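Local coordinates for protein ditrans,polycis-undecaprenyl-diphosphate synthase ((2E,6E)-farnesyl-diphosphate specific) (Acinetobacter baumannii, PDB 6ACS) that probably condenses eight isopentenyl diphosphates with farnesyl diphosphate to make undecaprenyl diphosphate, the precursor of the lipid carrier for bacterial cell-wall polysaccharides, at residues Ala56-Ala61 against Thr130-Val135; Ala98-Gly103 against Leu175-Ala180; Tyr203-Phe208 against Asn226-Arg231. All blocks are in the same frame, centred on the assembly; numbering follows the deposited sequence.

How the contacts relate
Contact 1 opens first along the chain, at strand 56-61, and closes at strand 129-134. Helix 71-95, strand 97-102 and helix 110-123 lie in the loop it closes. Contact 2 opens inside that loop, on strand 97-102, and closes beyond it, in the loop between helix 166-170 and strand 183-186. The two therefore cross. They also touch, since strands 97-102 and 129-134 are neighbours in the parallel sheet; the centres of the two contacts are about 8 Å apart. Contact 3 follows in series and closes a short loop between strand 205-208, the other outermost strand of the sheet within the chain, and helix 218-235. Its centre is about 18 Å from that of contact 1.

Contact 1: residues Ala56-Ala61 against Thr130-Val135; sequences ALTVFA and TLTIAV
V59 lays its CG2 methyl against the CD1 methyl of I133, 3.5 Å away, closer than two methyls normally come. V59 CG1 is anti to the carbonyl carbon (chi1 -55°), which puts CG2 in the crowded place between backbone N and carbonyl carbon. The two side chains lie side by side. L57 and L131 repeat this on the same face, with L57 CD2 3.9 Å from L131 CD1. Along the backbone, L57 N donates to T130 O, T132 N to L57 O, V59 N to T132 O and A134 N to V59 O. This is the parallel pairing of two strands inside the six-stranded sheet of the UPP synthase fold, flanked by strands 12-17 and 97-102. On the other face T58 and T132 run alongside, T58 OG1 3.7 Å from T132 CB. One water bridges T58 OG1, T132 OG1 and T130 O; T58 OG1 is also hydrogen-bonded to H12 NE2. A second water links A61 N to A134 O. At the C-terminal end of the strands F60 CD1 reaches A134 CB at 4.2 Å, and the F60 ring stacks with F196. The F60 side chain lies about 6 Å from that of S194, predicted to bind substrate.

Contact 2: residues Ala98-Gly103 against Leu175-Ala180; sequences ALRFIG and LNDLPA
R100 and D177 meet tip to tip in a two-pronged salt bridge. R100 NH1 donates to D177 OD1 at 2.8 Å, almost straight (173°). R100 NH2 donates to D177 OD2 at 3.2 Å, longer and more bent. Each carboxylate oxygen accepts its hydrogen bond through the syn lone pair. NH1 and NH2 grip one oxygen each, end-on, and the guanidinium and carboxylate planes are 22° apart, so the pair is nearly flat. R100 leaves the strand with CG anti to the backbone N, runs straight through chi2, then bends at chi3 (-62°) to aim its end at the loop. D177 holds its CG in the crowded position between N and carbonyl carbon.

Leucines pack around the bridge. L178 CD1 sits over one face of the guanidinium, 4.1 Å from R100 NH1 and offset toward the rim. L175 CD2 presses on R100 CD at 3.5 Å. It also meets I102 CG2 at 3.7 Å, where the two side chains cross at about a right angle.

The loop has its own bonds. L175 to L178 form a type I beta turn, closed by L178 N donating to L175 O at 3.1 Å. N176 ND2 donates a hydrogen bond to V173 O, and P179 O accepts one from H12 ND1. On the strand, backbone hydrogen bonds to L131 and I133 engage R100.

The contact thus fastens the loop before strand 183-186 to the outer strand 97-102 of the parallel sheet, away from the predicted substrate and metal sites. L175 and I102 both also touch T58. R100 has a second conformer, and both R100 and D177 touch a crystal neighbour. In this conformer the two-point grip sets the rotation of the guanidinium, and the paired charge would be expected to keep D177 ionised.

Contact 3: residues Tyr203-Phe208 against Asn226-Arg231; sequences YAELYF and NVFSGR. With IPA (isopropyl alcohol), chain G.
R231 NH1 donates to the backbone oxygen of its neighbour across the contact, L206 O, at 2.9 Å. The donor stands above the carbonyl plane, 59° out of it, while the oxygen lies near the guanidinium plane. The same NH1 forms a longer salt bridge with E205 OE1, at 3.5 Å. The side chains cross obliquely, with the carboxylate and guanidinium planes 54° apart. R231 NH2 donates to a water that also accepts from F208 N. The arginine reaches the strand with an extended chain from CG to NE. E205 instead bends at chi2 (-73°), and its CG rests 4.0 Å from F228 CD1. The Y207 side chain crosses that of R231 at about a right angle. Y207 CE1 touches V227 CG2 at 4.1 Å. An isopropanol, probably from the crystallisation liquor, donates from O2 to Y207 OH at 3.1 Å and is also hydrogen-bonded to H223 NE2. Helix 218-235 here packs against strand 205-208, the outermost strand of the parallel sheet within the chain, at the edge where the homodimer forms. E205 is predicted to bind Mg(2+). Its OE2 forms a salt bridge with R192 NH1 of the second subunit. F191 of that subunit makes a cation-pi contact with R231.

Contact 1: residues Ala56-Ala61 against Thr130-Val135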
ATOM      1  N   ALA B  56      18.571   2.263  -2.870  1.00 24.60           N
ATOM      2  CA  ALA B  56      17.805   3.307  -2.208  1.00 26.49           C
ATOM      3  C   ALA B  56      17.370   2.831  -0.830  1.00 24.03           C
ATOM      4  O   ALA B  56      16.960   1.683  -0.664  1.00 22.38           O
ATOM      5  CB  ALA B  56      16.566   3.700  -3.021  1.00 22.66           C
ATOM      6  N   LEU B  57      17.469   3.724   0.143  1.00 20.23           N
ATOM      7  CA  LEU B  57      16.981   3.504   1.502  1.00 20.34           C
ATOM      8  C   LEU B  57      16.150   4.713   1.882  1.00 24.04           C
ATOM      9  O   LEU B  57      16.644   5.844   1.810  1.00 24.89           O
ATOM     10  CB  LEU B  57      18.147   3.327   2.484  1.00 22.96           C
ATOM     11  CG  LEU B  57      17.775   3.294   3.961  1.00 23.65           C
ATOM     12  CD1 LEU B  57      16.911   2.058   4.266  1.00 24.42           C
ATOM     13  CD2 LEU B  57      19.052   3.313   4.794  1.00 27.45           C
ATOM     14  N   THR B  58      14.894   4.486   2.265  1.00 20.62           N
ATOM     15  CA  THR B  58      13.962   5.568   2.586  1.00 21.86           C
ATOM     16  C   THR B  58      13.410   5.352   3.992  1.00 24.09           C
ATOM     17  O   THR B  58      12.884   4.272   4.284  1.00 24.28           O
ATOM     18  CB  THR B  58      12.818   5.612   1.555  1.00 21.89           C
ATOM     19  OG1 THR B  58      13.374   5.772   0.235  1.00 21.14           O
ATOM     20  CG2 THR B  58      11.828   6.743   1.870  1.00 20.75           C
ATOM     21  N   VAL B  59      13.516   6.363   4.859  1.00 22.02           N
ATOM     22  CA  VAL B  59      13.184   6.175   6.270  1.00 23.00           C
ATOM     23  C   VAL B  59      12.169   7.214   6.740  1.00 26.41           C
ATOM     24  O   VAL B  59      12.130   8.354   6.258  1.00 27.29           O
ATOM     25  CB  VAL B  59      14.452   6.196   7.156  1.00 25.52           C
ATOM     26  CG1 VAL B  59      15.444   5.156   6.664  1.00 26.81           C
ATOM     27  CG2 VAL B  59      15.053   7.570   7.190  1.00 26.25           C
ATOM     28  N   PHE B  60      11.364   6.800   7.721  1.00 23.92           N
ATOM     29  CA  PHE B  60      10.198   7.527   8.228  1.00 28.25           C
ATOM     30  C   PHE B  60      10.216   7.442   9.749  1.00 37.35           C
ATOM     31  O   PHE B  60      10.063   6.346  10.304  1.00 41.93           O
ATOM     32  CB  PHE B  60       8.927   6.863   7.710  1.00 29.90           C
ATOM     33  CG  PHE B  60       7.646   7.572   8.058  1.00 35.87           C
ATOM     34  CD1 PHE B  60       7.600   8.943   8.180  1.00 45.32           C
ATOM     35  CD2 PHE B  60       6.476   6.841   8.246  1.00 41.75           C
ATOM     36  CE1 PHE B  60       6.402   9.585   8.474  1.00 54.12           C
ATOM     37  CE2 PHE B  60       5.274   7.474   8.542  1.00 47.83           C
ATOM     38  CZ  PHE B  60       5.239   8.846   8.655  1.00 53.66           C
ATOM     39  N   ALA B  61      10.374   8.563  10.434  1.00 39.35           N
ATOM     40  CA  ALA B  61      10.328   8.536  11.900  1.00 49.67           C
ATOM     41  C   ALA B  61       8.875   8.566  12.378  1.00 56.64           C
ATOM     42  O   ALA B  61       8.237   9.621  12.409  1.00 56.22           O
ATOM     43  CB  ALA B  61      11.125   9.695  12.487  1.00 49.61           C
ATOM     44  N   THR B 130      20.865   6.292  -2.795  1.00 27.35           N
ATOM     45  CA  THR B 130      20.073   7.432  -2.361  1.00 28.10           C
ATOM     46  C   THR B 130      19.468   7.131  -0.998  1.00 28.44           C
ATOM     47  O   THR B 130      18.778   6.118  -0.827  1.00 27.69           O
ATOM     48  CB  THR B 130      18.979   7.762  -3.369  1.00 28.56           C
ATOM     49  OG1 THR B 130      19.592   8.157  -4.598  1.00 28.85           O
ATOM     50  CG2 THR B 130      18.093   8.895  -2.839  1.00 26.88           C
ATOM     51  N   LEU B 131      19.728   8.009  -0.041  1.00 25.87           N
ATOM     52  CA  LEU B 131      19.099   7.980   1.268  1.00 25.63           C
ATOM     53  C   LEU B 131      18.032   9.073   1.304  1.00 23.72           C
ATOM     54  O   LEU B 131      18.346  10.258   1.158  1.00 25.32           O
ATOM     55  CB  LEU B 131      20.136   8.193   2.374  1.00 25.01           C
ATOM     56  CG  LEU B 131      19.578   8.398   3.793  1.00 23.39           C
ATOM     57  CD1 LEU B 131      18.813   7.167   4.245  1.00 25.63           C
ATOM     58  CD2 LEU B 131      20.705   8.701   4.776  1.00 27.66           C
ATOM     59  N   THR B 132      16.777   8.676   1.463  1.00 22.49           N
ATOM     60  CA  THR B 132      15.669   9.621   1.506  1.00 22.12           C
ATOM     61  C   THR B 132      15.101   9.681   2.914  1.00 24.59           C
ATOM     62  O   THR B 132      14.788   8.640   3.510  1.00 24.30           O
ATOM     63  CB  THR B 132      14.574   9.230   0.513  1.00 22.97           C
ATOM     64  OG1 THR B 132      15.121   9.256  -0.816  1.00 25.09           O
ATOM     65  CG2 THR B 132      13.400  10.225   0.601  1.00 22.71           C
ATOM     66  N   ILE B 133      14.977  10.899   3.441  1.00 21.98           N
ATOM     67  CA  ILE B 133      14.367  11.159   4.741  1.00 22.73           C
ATOM     68  C   ILE B 133      12.991  11.763   4.492  1.00 24.55           C
ATOM     69  O   ILE B 133      12.859  12.799   3.820  1.00 25.20           O
ATOM     70  CB  ILE B 133      15.230  12.102   5.601  1.00 26.22           C
ATOM     71  CG1 ILE B 133      16.698  11.656   5.618  1.00 29.51           C
ATOM     72  CG2 ILE B 133      14.621  12.253   6.988  1.00 26.43           C
ATOM     73  CD1 ILE B 133      16.943  10.277   6.146  1.00 32.35           C
ATOM     74  N   ALA B 134      11.963  11.101   5.017  1.00 23.09           N
ATOM     75  CA  ALA B 134      10.588  11.563   4.873  1.00 23.95           C
ATOM     76  C   ALA B 134      10.285  12.500   6.032  1.00 25.41           C
ATOM     77  O   ALA B 134      10.360  12.096   7.195  1.00 29.47           O
ATOM     78  CB  ALA B 134       9.624  10.373   4.833  1.00 25.59           C
ATOM     79  N   VAL B 135       9.977  13.757   5.716  1.00 24.56           N
ATOM     80  CA  VAL B 135       9.726  14.795   6.710  1.00 25.29           C
ATOM     81  C   VAL B 135       8.380  15.423   6.390  1.00 25.65           C
ATOM     82  O   VAL B 135       8.156  15.860   5.256  1.00 26.68           O
ATOM     83  CB  VAL B 135      10.830  15.872   6.696  1.00 28.50           C
ATOM     84  CG1 VAL B 135      10.549  16.953   7.746  1.00 31.78           C
ATOM     85  CG2 VAL B 135      12.222  15.241   6.876  1.00 28.09           C
TER
HETATM   86  O   HOH W   1      15.686   6.604  -1.118  1.00 24.61           O
HETATM   87  O   HOH W   2      11.475  10.477   9.173  1.00 44.09           O

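Contact 2: residues Ala98-Gly103 against Leu175-Ala180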
ATOM      1  N   ALA B  98      23.665   9.997  -1.990  1.00 30.29           N
ATOM      2  CA  ALA B  98      22.894  11.204  -2.268  1.00 32.13           C
ATOM      3  C   ALA B  98      21.767  11.316  -1.253  1.00 33.74           C
ATOM      4  O   ALA B  98      21.033  10.349  -1.028  1.00 32.17           O
ATOM      5  CB  ALA B  98      22.324  11.166  -3.687  1.00 30.81           C
ATOM      6  N   LEU B  99      21.614  12.499  -0.665  1.00 31.11           N
ATOM      7  CA  LEU B  99      20.548  12.751   0.294  1.00 30.34           C
ATOM      8  C   LEU B  99      19.340  13.368  -0.402  1.00 31.83           C
ATOM      9  O   LEU B  99      19.482  14.267  -1.241  1.00 34.03           O
ATOM     10  CB  LEU B  99      21.047  13.684   1.396  1.00 36.88           C
ATOM     11  CG  LEU B  99      20.227  13.826   2.674  0.51 36.07           C
ATOM     12  CD1 LEU B  99      19.879  12.463   3.248  0.51 34.15           C
ATOM     13  CD2 LEU B  99      21.016  14.647   3.674  0.51 36.62           C
ATOM     14  N   ARG B 100      18.149  12.892  -0.035  1.00 25.85           N
ATOM     15  CA  ARG B 100      16.901  13.401  -0.584  1.00 27.89           C
ATOM     16  C   ARG B 100      15.882  13.524   0.541  1.00 23.05           C
ATOM     17  O   ARG B 100      15.967  12.823   1.551  1.00 27.51           O
ATOM     18  CB  ARG B 100      16.390  12.460  -1.688  1.00 32.31           C
ATOM     19  CG  ARG B 100      15.231  13.009  -2.484  0.51 36.18           C
ATOM     20  CD  ARG B 100      14.739  12.031  -3.550  0.51 35.61           C
ATOM     21  NE  ARG B 100      15.745  11.718  -4.559  0.51 35.24           N
ATOM     22  CZ  ARG B 100      15.469  11.181  -5.745  0.51 33.75           C
ATOM     23  NH1 ARG B 100      14.211  10.907  -6.074  0.51 31.71           N
ATOM     24  NH2 ARG B 100      16.447  10.919  -6.602  0.51 33.09           N
ATOM     25  N   PHE B 101      14.925  14.438   0.376  1.00 23.82           N
ATOM     26  CA  PHE B 101      13.856  14.599   1.349  1.00 25.59           C
ATOM     27  C   PHE B 101      12.524  14.526   0.623  1.00 27.90           C
ATOM     28  O   PHE B 101      12.391  15.047  -0.490  1.00 25.73           O
ATOM     29  CB  PHE B 101      13.995  15.924   2.101  1.00 27.15           C
ATOM     30  CG  PHE B 101      15.315  16.066   2.787  1.00 25.24           C
ATOM     31  CD1 PHE B 101      16.390  16.635   2.121  1.00 27.42           C
ATOM     32  CD2 PHE B 101      15.499  15.561   4.069  1.00 26.36           C
ATOM     33  CE1 PHE B 101      17.629  16.744   2.738  1.00 31.76           C
ATOM     34  CE2 PHE B 101      16.746  15.663   4.702  1.00 27.54           C
ATOM     35  CZ  PHE B 101      17.803  16.254   4.030  1.00 31.71           C
ATOM     36  N   ILE B 102      11.558  13.831   1.225  1.00 23.96           N
ATOM     37  CA  ILE B 102      10.205  13.817   0.672  1.00 23.79           C
ATOM     38  C   ILE B 102       9.237  14.282   1.745  1.00 24.84           C
ATOM     39  O   ILE B 102       9.500  14.161   2.947  1.00 25.64           O
ATOM     40  CB  ILE B 102       9.772  12.440   0.136  1.00 23.77           C
ATOM     41  CG1 ILE B 102       9.886  11.401   1.252  1.00 23.80           C
ATOM     42  CG2 ILE B 102      10.609  12.063  -1.104  1.00 25.50           C
ATOM     43  CD1 ILE B 102       9.471   9.986   0.815  1.00 25.85           C
ATOM     44  N   GLY B 103       8.114  14.834   1.299  1.00 24.63           N
ATOM     45  CA  GLY B 103       7.108  15.363   2.192  1.00 25.98           C
ATOM     46  C   GLY B 103       6.760  16.794   1.857  1.00 31.03           C
ATOM     47  O   GLY B 103       7.316  17.412   0.949  1.00 27.55           O
ATOM     48  N   LEU B 175       9.684   9.906  -5.513  1.00 21.02           N
ATOM     49  CA  LEU B 175      10.651   8.822  -5.725  1.00 20.60           C
ATOM     50  C   LEU B 175      10.384   8.011  -6.995  1.00 22.04           C
ATOM     51  O   LEU B 175      10.810   6.854  -7.099  1.00 20.46           O
ATOM     52  CB  LEU B 175      10.724   7.880  -4.511  1.00 21.98           C
ATOM     53  CG  LEU B 175      11.023   8.627  -3.196  1.00 23.56           C
ATOM     54  CD1 LEU B 175      11.260   7.634  -2.079  1.00 26.13           C
ATOM     55  CD2 LEU B 175      12.211   9.574  -3.365  1.00 26.09           C
ATOM     56  N   ASN B 176       9.715   8.594  -7.987  1.00 22.46           N
ATOM     57  CA  ASN B 176       9.401   7.817  -9.180  1.00 21.99           C
ATOM     58  C   ASN B 176      10.630   7.518 -10.028  1.00 23.43           C
ATOM     59  O   ASN B 176      10.539   6.691 -10.937  1.00 25.31           O
ATOM     60  CB  ASN B 176       8.347   8.518 -10.040  1.00 21.58           C
ATOM     61  CG  ASN B 176       8.803   9.865 -10.554  1.00 25.11           C
ATOM     62  OD1 ASN B 176       9.599   9.944 -11.506  1.00 23.43           O
ATOM     63  ND2 ASN B 176       8.272  10.939  -9.966  1.00 23.03           N
ATOM     64  N   ASP B 177      11.752   8.188  -9.794  1.00 20.54           N
ATOM     65  CA  ASP B 177      12.955   7.888 -10.562  1.00 22.39           C
ATOM     66  C   ASP B 177      13.820   6.842  -9.875  1.00 27.36           C
ATOM     67  O   ASP B 177      14.902   6.520 -10.379  1.00 27.02           O
ATOM     68  CB  ASP B 177      13.755   9.168 -10.819  1.00 27.17           C
ATOM     69  CG  ASP B 177      14.190   9.858  -9.536  1.00 36.25           C
ATOM     70  OD1 ASP B 177      13.427   9.844  -8.543  1.00 39.30           O
ATOM     71  OD2 ASP B 177      15.262  10.480  -9.550  1.00 43.81           O
ATOM     72  N   LEU B 178      13.386   6.333  -8.733  1.00 23.34           N
ATOM     73  CA  LEU B 178      14.077   5.268  -8.021  1.00 23.58           C
ATOM     74  C   LEU B 178      13.314   3.963  -8.190  1.00 22.96           C
ATOM     75  O   LEU B 178      12.131   3.972  -8.553  1.00 23.33           O
ATOM     76  CB  LEU B 178      14.207   5.609  -6.530  1.00 21.49           C
ATOM     77  CG  LEU B 178      15.008   6.868  -6.189  1.00 25.77           C
ATOM     78  CD1 LEU B 178      14.985   7.111  -4.682  1.00 26.50           C
ATOM     79  CD2 LEU B 178      16.452   6.760  -6.689  1.00 28.25           C
ATOM     80  N   PRO B 179      13.952   2.816  -7.947  1.00 23.32           N
ATOM     81  CA  PRO B 179      13.213   1.544  -8.000  1.00 24.06           C
ATOM     82  C   PRO B 179      12.055   1.553  -7.016  1.00 24.17           C
ATOM     83  O   PRO B 179      12.106   2.232  -5.992  1.00 24.23           O
ATOM     84  CB  PRO B 179      14.265   0.501  -7.593  1.00 26.04           C
ATOM     85  CG  PRO B 179      15.581   1.149  -7.850  1.00 29.08           C
ATOM     86  CD  PRO B 179      15.367   2.621  -7.593  1.00 25.10           C
ATOM     87  N   ALA B 180      11.010   0.774  -7.321  1.00 21.26           N
ATOM     88  CA  ALA B 180       9.918   0.620  -6.366  1.00 23.83           C
ATOM     89  C   ALA B 180      10.450  -0.047  -5.108  1.00 20.24           C
ATOM     90  O   ALA B 180      11.436  -0.775  -5.153  1.00 20.51           O
ATOM     91  CB  ALA B 180       8.768  -0.208  -6.944  1.00 25.02           C
TER

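Contact 3: residues Tyr203-Phe208 against Asn226-Arg231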
ATOM      1  N   TYR B 203       4.089  -3.467  -4.061  1.00 19.35           N
ATOM      2  CA  TYR B 203       4.522  -4.860  -4.136  1.00 19.56           C
ATOM      3  C   TYR B 203       5.648  -5.186  -3.151  1.00 19.34           C
ATOM      4  O   TYR B 203       6.292  -6.241  -3.282  1.00 19.68           O
ATOM      5  CB  TYR B 203       4.951  -5.210  -5.555  1.00 22.65           C
ATOM      6  CG  TYR B 203       3.806  -5.203  -6.540  1.00 23.70           C
ATOM      7  CD1 TYR B 203       2.926  -6.272  -6.613  1.00 27.70           C
ATOM      8  CD2 TYR B 203       3.606  -4.121  -7.383  1.00 26.39           C
ATOM      9  CE1 TYR B 203       1.875  -6.271  -7.531  1.00 29.66           C
ATOM     10  CE2 TYR B 203       2.564  -4.114  -8.293  1.00 30.07           C
ATOM     11  CZ  TYR B 203       1.715  -5.187  -8.365  1.00 32.04           C
ATOM     12  OH  TYR B 203       0.685  -5.163  -9.271  1.00 41.68           O
ATOM     13  N   ALA B 204       5.885  -4.328  -2.160  1.00 17.76           N
ATOM     14  CA  ALA B 204       6.962  -4.572  -1.201  1.00 20.97           C
ATOM     15  C   ALA B 204       6.664  -5.768  -0.306  1.00 20.10           C
ATOM     16  O   ALA B 204       5.523  -5.970   0.136  1.00 18.96           O
ATOM     17  CB  ALA B 204       7.185  -3.346  -0.309  1.00 20.06           C
ATOM     18  N   GLU B 205       7.700  -6.565  -0.029  1.00 17.95           N
ATOM     19  CA  GLU B 205       7.618  -7.481   1.104  1.00 16.29           C
ATOM     20  C   GLU B 205       7.599  -6.665   2.381  1.00 18.98           C
ATOM     21  O   GLU B 205       8.385  -5.735   2.540  1.00 21.99           O
ATOM     22  CB  GLU B 205       8.823  -8.420   1.146  1.00 19.49           C
ATOM     23  CG  GLU B 205       8.834  -9.436   0.004  1.00 20.24           C
ATOM     24  CD  GLU B 205       7.776 -10.515   0.225  1.00 22.08           C
ATOM     25  OE1 GLU B 205       7.252 -10.621   1.362  1.00 24.72           O
ATOM     26  OE2 GLU B 205       7.488 -11.268  -0.723  1.00 23.48           O
ATOM     27  N   LEU B 206       6.738  -7.048   3.312  1.00 20.89           N
ATOM     28  CA  LEU B 206       6.542  -6.304   4.548  1.00 19.95           C
ATOM     29  C   LEU B 206       7.135  -7.119   5.688  1.00 23.24           C
ATOM     30  O   LEU B 206       6.795  -8.291   5.853  1.00 23.25           O
ATOM     31  CB  LEU B 206       5.057  -6.036   4.785  1.00 21.20           C
ATOM     32  CG  LEU B 206       4.378  -5.337   3.599  1.00 21.63           C
ATOM     33  CD1 LEU B 206       2.918  -5.128   3.910  1.00 24.88           C
ATOM     34  CD2 LEU B 206       5.066  -3.983   3.274  1.00 22.27           C
ATOM     35  N   TYR B 207       8.040  -6.510   6.446  1.00 21.64           N
ATOM     36  CA  TYR B 207       8.742  -7.188   7.526  1.00 20.22           C
ATOM     37  C   TYR B 207       8.435  -6.459   8.823  1.00 22.76           C
ATOM     38  O   TYR B 207       8.777  -5.282   8.963  1.00 25.09           O
ATOM     39  CB  TYR B 207      10.242  -7.214   7.249  1.00 22.64           C
ATOM     40  CG  TYR B 207      11.040  -7.889   8.339  1.00 25.90           C
ATOM     41  CD1 TYR B 207      11.237  -9.265   8.316  1.00 28.98           C
ATOM     42  CD2 TYR B 207      11.611  -7.153   9.374  1.00 29.85           C
ATOM     43  CE1 TYR B 207      11.977  -9.886   9.292  1.00 32.60           C
ATOM     44  CE2 TYR B 207      12.357  -7.771  10.358  1.00 31.71           C
ATOM     45  CZ  TYR B 207      12.526  -9.140  10.310  1.00 36.95           C
ATOM     46  OH  TYR B 207      13.262  -9.776  11.280  1.00 45.10           O
ATOM     47  N   PHE B 208       7.781  -7.146   9.756  1.00 23.83           N
ATOM     48  CA  PHE B 208       7.392  -6.551  11.028  1.00 23.58           C
ATOM     49  C   PHE B 208       8.227  -7.148  12.155  1.00 27.68           C
ATOM     50  O   PHE B 208       8.463  -8.359  12.179  1.00 26.17           O
ATOM     51  CB  PHE B 208       5.906  -6.793  11.280  1.00 25.13           C
ATOM     52  CG  PHE B 208       5.016  -6.152  10.243  1.00 24.39           C
ATOM     53  CD1 PHE B 208       4.750  -4.804  10.295  1.00 25.63           C
ATOM     54  CD2 PHE B 208       4.505  -6.897   9.188  1.00 31.58           C
ATOM     55  CE1 PHE B 208       3.939  -4.189   9.324  1.00 30.48           C
ATOM     56  CE2 PHE B 208       3.700  -6.290   8.215  1.00 30.37           C
ATOM     57  CZ  PHE B 208       3.421  -4.948   8.289  1.00 29.31           C
ATOM     58  N   ASN B 226      17.919 -11.392   5.105  1.00 23.78           N
ATOM     59  CA  ASN B 226      17.928 -12.833   4.855  1.00 24.83           C
ATOM     60  C   ASN B 226      16.501 -13.376   4.703  1.00 24.78           C
ATOM     61  O   ASN B 226      16.218 -14.215   3.826  1.00 24.82           O
ATOM     62  CB  ASN B 226      18.661 -13.536   5.997  1.00 24.89           C
ATOM     63  CG  ASN B 226      19.051 -14.948   5.648  1.00 31.54           C
ATOM     64  OD1 ASN B 226      19.880 -15.166   4.768  1.00 32.17           O
ATOM     65  ND2 ASN B 226      18.452 -15.917   6.323  1.00 34.65           N
ATOM     66  N   VAL B 227      15.588 -12.894   5.541  1.00 23.67           N
ATOM     67  CA  VAL B 227      14.180 -13.278   5.421  1.00 25.30           C
ATOM     68  C   VAL B 227      13.636 -12.849   4.063  1.00 24.36           C
ATOM     69  O   VAL B 227      12.940 -13.614   3.383  1.00 23.92           O
ATOM     70  CB  VAL B 227      13.363 -12.682   6.581  1.00 25.78           C
ATOM     71  CG1 VAL B 227      11.854 -12.894   6.353  1.00 27.48           C
ATOM     72  CG2 VAL B 227      13.784 -13.330   7.906  1.00 29.45           C
ATOM     73  N   PHE B 228      13.941 -11.614   3.659  1.00 22.60           N
ATOM     74  CA  PHE B 228      13.531 -11.116   2.351  1.00 22.85           C
ATOM     75  C   PHE B 228      14.007 -12.030   1.233  1.00 22.35           C
ATOM     76  O   PHE B 228      13.252 -12.350   0.305  1.00 22.79           O
ATOM     77  CB  PHE B 228      14.086  -9.708   2.132  1.00 22.59           C
ATOM     78  CG  PHE B 228      13.917  -9.213   0.725  1.00 25.15           C
ATOM     79  CD1 PHE B 228      12.717  -8.650   0.321  1.00 24.68           C
ATOM     80  CD2 PHE B 228      14.951  -9.332  -0.204  1.00 22.82           C
ATOM     81  CE1 PHE B 228      12.553  -8.191  -0.983  1.00 23.65           C
ATOM     82  CE2 PHE B 228      14.792  -8.891  -1.511  1.00 25.25           C
ATOM     83  CZ  PHE B 228      13.578  -8.311  -1.901  1.00 25.11           C
ATOM     84  N   SER B 229      15.270 -12.450   1.290  1.00 21.68           N
ATOM     85  CA  SER B 229      15.769 -13.320   0.227  1.00 22.18           C
ATOM     86  C   SER B 229      14.982 -14.626   0.167  1.00 24.67           C
ATOM     87  O   SER B 229      14.595 -15.083  -0.924  1.00 26.61           O
ATOM     88  CB  SER B 229      17.259 -13.601   0.424  1.00 27.73           C
ATOM     89  OG  SER B 229      17.744 -14.421  -0.625  1.00 28.29           O
ATOM     90  N   GLY B 230      14.733 -15.242   1.327  1.00 25.77           N
ATOM     91  CA  GLY B 230      13.958 -16.480   1.326  1.00 27.08           C
ATOM     92  C   GLY B 230      12.544 -16.292   0.792  1.00 24.75           C
ATOM     93  O   GLY B 230      12.000 -17.157   0.091  1.00 24.89           O
ATOM     94  N   ARG B 231      11.921 -15.158   1.115  1.00 22.77           N
ATOM     95  CA  ARG B 231      10.571 -14.929   0.605  1.00 25.43           C
ATOM     96  C   ARG B 231      10.573 -14.723  -0.901  1.00 24.30           C
ATOM     97  O   ARG B 231       9.638 -15.141  -1.590  1.00 25.57           O
ATOM     98  CB  ARG B 231       9.943 -13.727   1.289  1.00 25.62           C
ATOM     99  CG  ARG B 231       9.631 -13.975   2.752  1.00 25.93           C
ATOM    100  CD  ARG B 231       9.097 -12.689   3.300  1.00 28.96           C
ATOM    101  NE  ARG B 231       8.878 -12.697   4.734  1.00 28.97           N
ATOM    102  CZ  ARG B 231       8.521 -11.604   5.393  1.00 30.79           C
ATOM    103  NH1 ARG B 231       8.361 -10.462   4.716  1.00 32.02           N
ATOM    104  NH2 ARG B 231       8.338 -11.648   6.699  1.00 28.60           N
TER
HETATM  105  C1  IPA G 301      10.876 -13.770  10.071  1.00 62.39           C
HETATM  106  C2  IPA G 301      10.421 -12.936  11.261  1.00 63.80           C
HETATM  107  C3  IPA G 301       9.360 -11.936  10.812  1.00 62.85           C
HETATM  108  O2  IPA G 301      11.535 -12.260  11.802  1.00 63.15           O
HETATM  109  O   HOH W   3       7.440 -10.110   9.025  1.00 42.62           O